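YfnB (Bacillus subtilis, PDB 3ED5) is a putative hydrolase of the haloacid dehalogenase-like superfamily, possibly a phosphatase with 5'-nucleotidase activity. Local coordinates at residues Leu186-Gln194 and Pro209-Thr217. Numbering follows the deposited sequence.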
loop_
_atom_site.group_PDB
_atom_site.type_symbol
_atom_site.label_atom_id
_atom_site.label_comp_id
_atom_site.label_asym_id
_atom_site.label_seq_id
_atom_site.Cartn_x
_atom_site.Cartn_y
_atom_site.Cartn_z
ATOM N N LEU A 186 -9.354 2.793 -0.919
ATOM C CA LEU A 186 -10.372 3.785 -0.544
ATOM C C LEU A 186 -10.297 4.134 0.935
ATOM O O LEU A 186 -10.490 5.296 1.316
ATOM C CB LEU A 186 -11.774 3.240 -0.827
ATOM C CG LEU A 186 -12.140 3.129 -2.299
ATOM C CD1 LEU A 186 -13.547 2.484 -2.356
ATOM C CD2 LEU A 186 -12.187 4.512 -2.894
ATOM N N THR A 187 -10.002 3.113 1.745
ATOM C CA THR A 187 -10.046 3.261 3.186
ATOM C C THR A 187 -8.789 3.855 3.804
ATOM O O THR A 187 -8.911 4.587 4.791
ATOM C CB THR A 187 -10.413 1.946 3.909
ATOM O OG1 THR A 187 -9.453 0.930 3.591
ATOM C CG2 THR A 187 -11.814 1.449 3.490
ATOM N N ALA A 188 -7.611 3.553 3.266
ATOM C CA ALA A 188 -6.369 4.059 3.836
ATOM C C ALA A 188 -5.972 5.328 3.129
ATOM O O ALA A 188 -5.599 6.321 3.792
ATOM C CB ALA A 188 -5.237 3.056 3.708
ATOM N N ASP A 189 -6.017 5.300 1.788
ATOM C CA ASP A 189 -5.429 6.425 1.001
ATOM C C ASP A 189 -6.431 7.514 0.704
ATOM O O ASP A 189 -6.162 8.706 0.937
ATOM C CB ASP A 189 -4.824 5.912 -0.315
ATOM C CG ASP A 189 -3.732 4.892 -0.092
ATOM O OD1 ASP A 189 -2.830 5.163 0.729
ATOM O OD2 ASP A 189 -3.819 3.811 -0.731
ATOM N N ILE A 190 -7.602 7.141 0.202
ATOM C CA ILE A 190 -8.550 8.158 -0.217
ATOM C C ILE A 190 -9.246 8.784 0.987
ATOM O O ILE A 190 -9.227 9.996 1.146
ATOM C CB ILE A 190 -9.544 7.633 -1.268
ATOM C CG1 ILE A 190 -8.799 6.930 -2.432
ATOM C CG2 ILE A 190 -10.439 8.758 -1.747
ATOM C CD1 ILE A 190 -7.688 7.799 -3.147
ATOM N N LYS A 191 -9.803 7.964 1.872
ATOM C CA LYS A 191 -10.372 8.474 3.118
ATOM C C LYS A 191 -9.291 9.209 3.915
ATOM O O LYS A 191 -9.535 10.288 4.419
ATOM C CB LYS A 191 -10.973 7.355 3.956
ATOM C CG LYS A 191 -11.656 7.847 5.253
ATOM C CD LYS A 191 -11.517 6.724 6.327
ATOM C CE LYS A 191 -12.451 5.556 6.098
ATOM N NZ LYS A 191 -11.726 4.230 6.269
ATOM N N GLY A 192 -8.098 8.620 3.994
ATOM C CA GLY A 192 -6.964 9.254 4.674
ATOM C C GLY A 192 -6.692 10.668 4.158
ATOM O O GLY A 192 -6.659 11.653 4.941
ATOM N N GLY A 193 -6.536 10.786 2.843
ATOM C CA GLY A 193 -6.176 12.095 2.266
ATOM C C GLY A 193 -7.289 13.094 2.464
ATOM O O GLY A 193 -7.026 14.247 2.798
ATOM N N GLN A 194 -8.533 12.648 2.278
ATOM C CA GLN A 194 -9.715 13.508 2.345
ATOM C C GLN A 194 -9.805 14.103 3.741
ATOM O O GLN A 194 -9.881 15.339 3.891
ATOM C CB GLN A 194 -10.951 12.649 2.063
ATOM C CG GLN A 194 -12.204 13.354 1.634
ATOM C CD GLN A 194 -13.291 12.298 1.445
ATOM O OE1 GLN A 194 -13.280 11.552 0.470
ATOM N NE2 GLN A 194 -14.177 12.184 2.418
ATOM N N PRO A 209 -15.935 -1.525 -7.372
ATOM C CA PRO A 209 -16.963 -0.622 -6.899
ATOM C C PRO A 209 -16.479 0.220 -5.732
ATOM O O PRO A 209 -15.502 -0.119 -5.041
ATOM C CB PRO A 209 -18.083 -1.573 -6.437
ATOM C CG PRO A 209 -17.360 -2.806 -6.062
ATOM C CD PRO A 209 -16.253 -2.934 -7.067
ATOM N N ASN A 210 -17.154 1.325 -5.523
ATOM C CA ASN A 210 -16.895 2.123 -4.362
ATOM C C ASN A 210 -17.936 1.857 -3.265
ATOM O O ASN A 210 -18.825 2.672 -3.057
ATOM C CB ASN A 210 -16.875 3.598 -4.763
ATOM C CG ASN A 210 -16.233 4.470 -3.701
ATOM O OD1 ASN A 210 -16.263 4.137 -2.506
ATOM N ND2 ASN A 210 -15.641 5.578 -4.121
ATOM N N VAL A 211 -17.819 0.713 -2.576
ATOM C CA VAL A 211 -18.822 0.283 -1.576
ATOM C C VAL A 211 -19.000 1.319 -0.443
ATOM O O VAL A 211 -20.142 1.696 -0.128
ATOM C CB VAL A 211 -18.547 -1.157 -1.008
ATOM C CG1 VAL A 211 -19.758 -1.673 -0.228
ATOM C CG2 VAL A 211 -18.164 -2.140 -2.142
ATOM N N PRO A 212 -17.883 1.826 0.137
ATOM C CA PRO A 212 -18.051 2.845 1.193
ATOM C C PRO A 212 -18.477 4.242 0.713
ATOM O O PRO A 212 -18.821 5.105 1.550
ATOM C CB PRO A 212 -16.673 2.901 1.857
ATOM C CG PRO A 212 -15.735 2.387 0.844
ATOM C CD PRO A 212 -16.479 1.379 0.026
ATOM N N GLU A 213 -18.472 4.449 -0.607
ATOM C CA GLU A 213 -18.736 5.756 -1.218
ATOM C C GLU A 213 -17.787 6.834 -0.697
ATOM O O GLU A 213 -18.218 7.923 -0.309
ATOM C CB GLU A 213 -20.188 6.190 -1.034
ATOM C CG GLU A 213 -21.199 5.227 -1.633
ATOM C CD GLU A 213 -22.633 5.702 -1.448
ATOM O OE1 GLU A 213 -22.868 6.931 -1.323
ATOM O OE2 GLU A 213 -23.537 4.838 -1.434
ATOM N N ILE A 214 -16.496 6.507 -0.685
ATOM C CA ILE A 214 -15.434 7.458 -0.334
ATOM C C ILE A 214 -15.004 8.086 -1.664
ATOM O O ILE A 214 -14.363 7.409 -2.500
ATOM C CB ILE A 214 -14.272 6.722 0.355
ATOM C CG1 ILE A 214 -14.759 6.127 1.682
ATOM C CG2 ILE A 214 -13.062 7.653 0.558
ATOM C CD1 ILE A 214 -13.789 5.153 2.322
ATOM N N ILE A 215 -15.346 9.359 -1.867
ATOM C CA ILE A 215 -15.187 9.977 -3.195
ATOM C C ILE A 215 -13.822 10.675 -3.415
ATOM O O ILE A 215 -13.541 11.711 -2.805
ATOM C CB ILE A 215 -16.344 10.972 -3.544
ATOM C CG1 ILE A 215 -17.737 10.352 -3.293
ATOM C CG2 ILE A 215 -16.206 11.517 -5.015
ATOM C CD1 ILE A 215 -18.014 9.025 -4.015
ATOM N N PRO A 216 -13.009 10.142 -4.337
ATOM C CA PRO A 216 -11.681 10.724 -4.602
ATOM C C PRO A 216 -11.770 11.982 -5.489
ATOM O O PRO A 216 -12.774 12.167 -6.181
ATOM C CB PRO A 216 -10.977 9.601 -5.361
ATOM C CG PRO A 216 -12.087 8.936 -6.118
ATOM C CD PRO A 216 -13.286 8.980 -5.199
ATOM N N THR A 217 -10.723 12.811 -5.513
ATOM C CA THR A 217 -10.699 13.949 -6.441
ATOM C C THR A 217 -10.590 13.435 -7.861
ATOM O O THR A 217 -11.259 13.974 -8.762
ATOM C CB THR A 217 -9.503 14.913 -6.159
ATOM O OG1 THR A 217 -9.442 15.149 -4.744
ATOM C CG2 THR A 217 -9.651 16.260 -6.924
#
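The amide of Asn210, against which Leu186 packs, is tied twice to the backbone of Ile214. Asn210 ND2 donates to Ile214 O at 2.8 Å, nearly straight (172°), with the oxygen lying in the amide plane although the donor stands well above the carbonyl plane. Asn210 OD1 accepts Ile214 N at 3.0 Å in a more bent bond. The two bonds fix the rotation of the amide at the start of a type I turn, Asn210 to Glu213, which Glu213 N closes on Asn210 O. Both methyls of Leu186 meet this group: Leu186 CD1 comes to 3.2 Å from Asn210 OD1 and also touches the Pro212 ring at CG and CD, while CD2 lies near Asn210 ND2 and Ile214 O. Ile214 inserts its side chain against the first turns of the helix. Chi1 of -64° sets CG1 of Ile214 beside its backbone N, and the extended chi2 carries Ile214 CD1 to 3.5 Å from Leu186 O and near CB and CE of Lys191, whereas Ile214 CG2 meets Ile190 CG2 at 3.7 Å. Leu186 O accepts the N of Lys191, five residues on, in a pi-type turn. The bent Lys191 chain passes alongside Ile214 and turns NZ back to Thr187 O. Further along, Ile190 CG2 also lies 3.7 Å from Pro216 CB. This largely apolar surface contact packs the loop between strands 199-203 and 218-220 of the Rossmann-like parallel sheet against helix 186-195; Leu186 reaches Trp202, Ile190 and Pro216 share Thr200 of strand 199-203, and Thr187 and Lys191 touch Arg57 of helix 42-60.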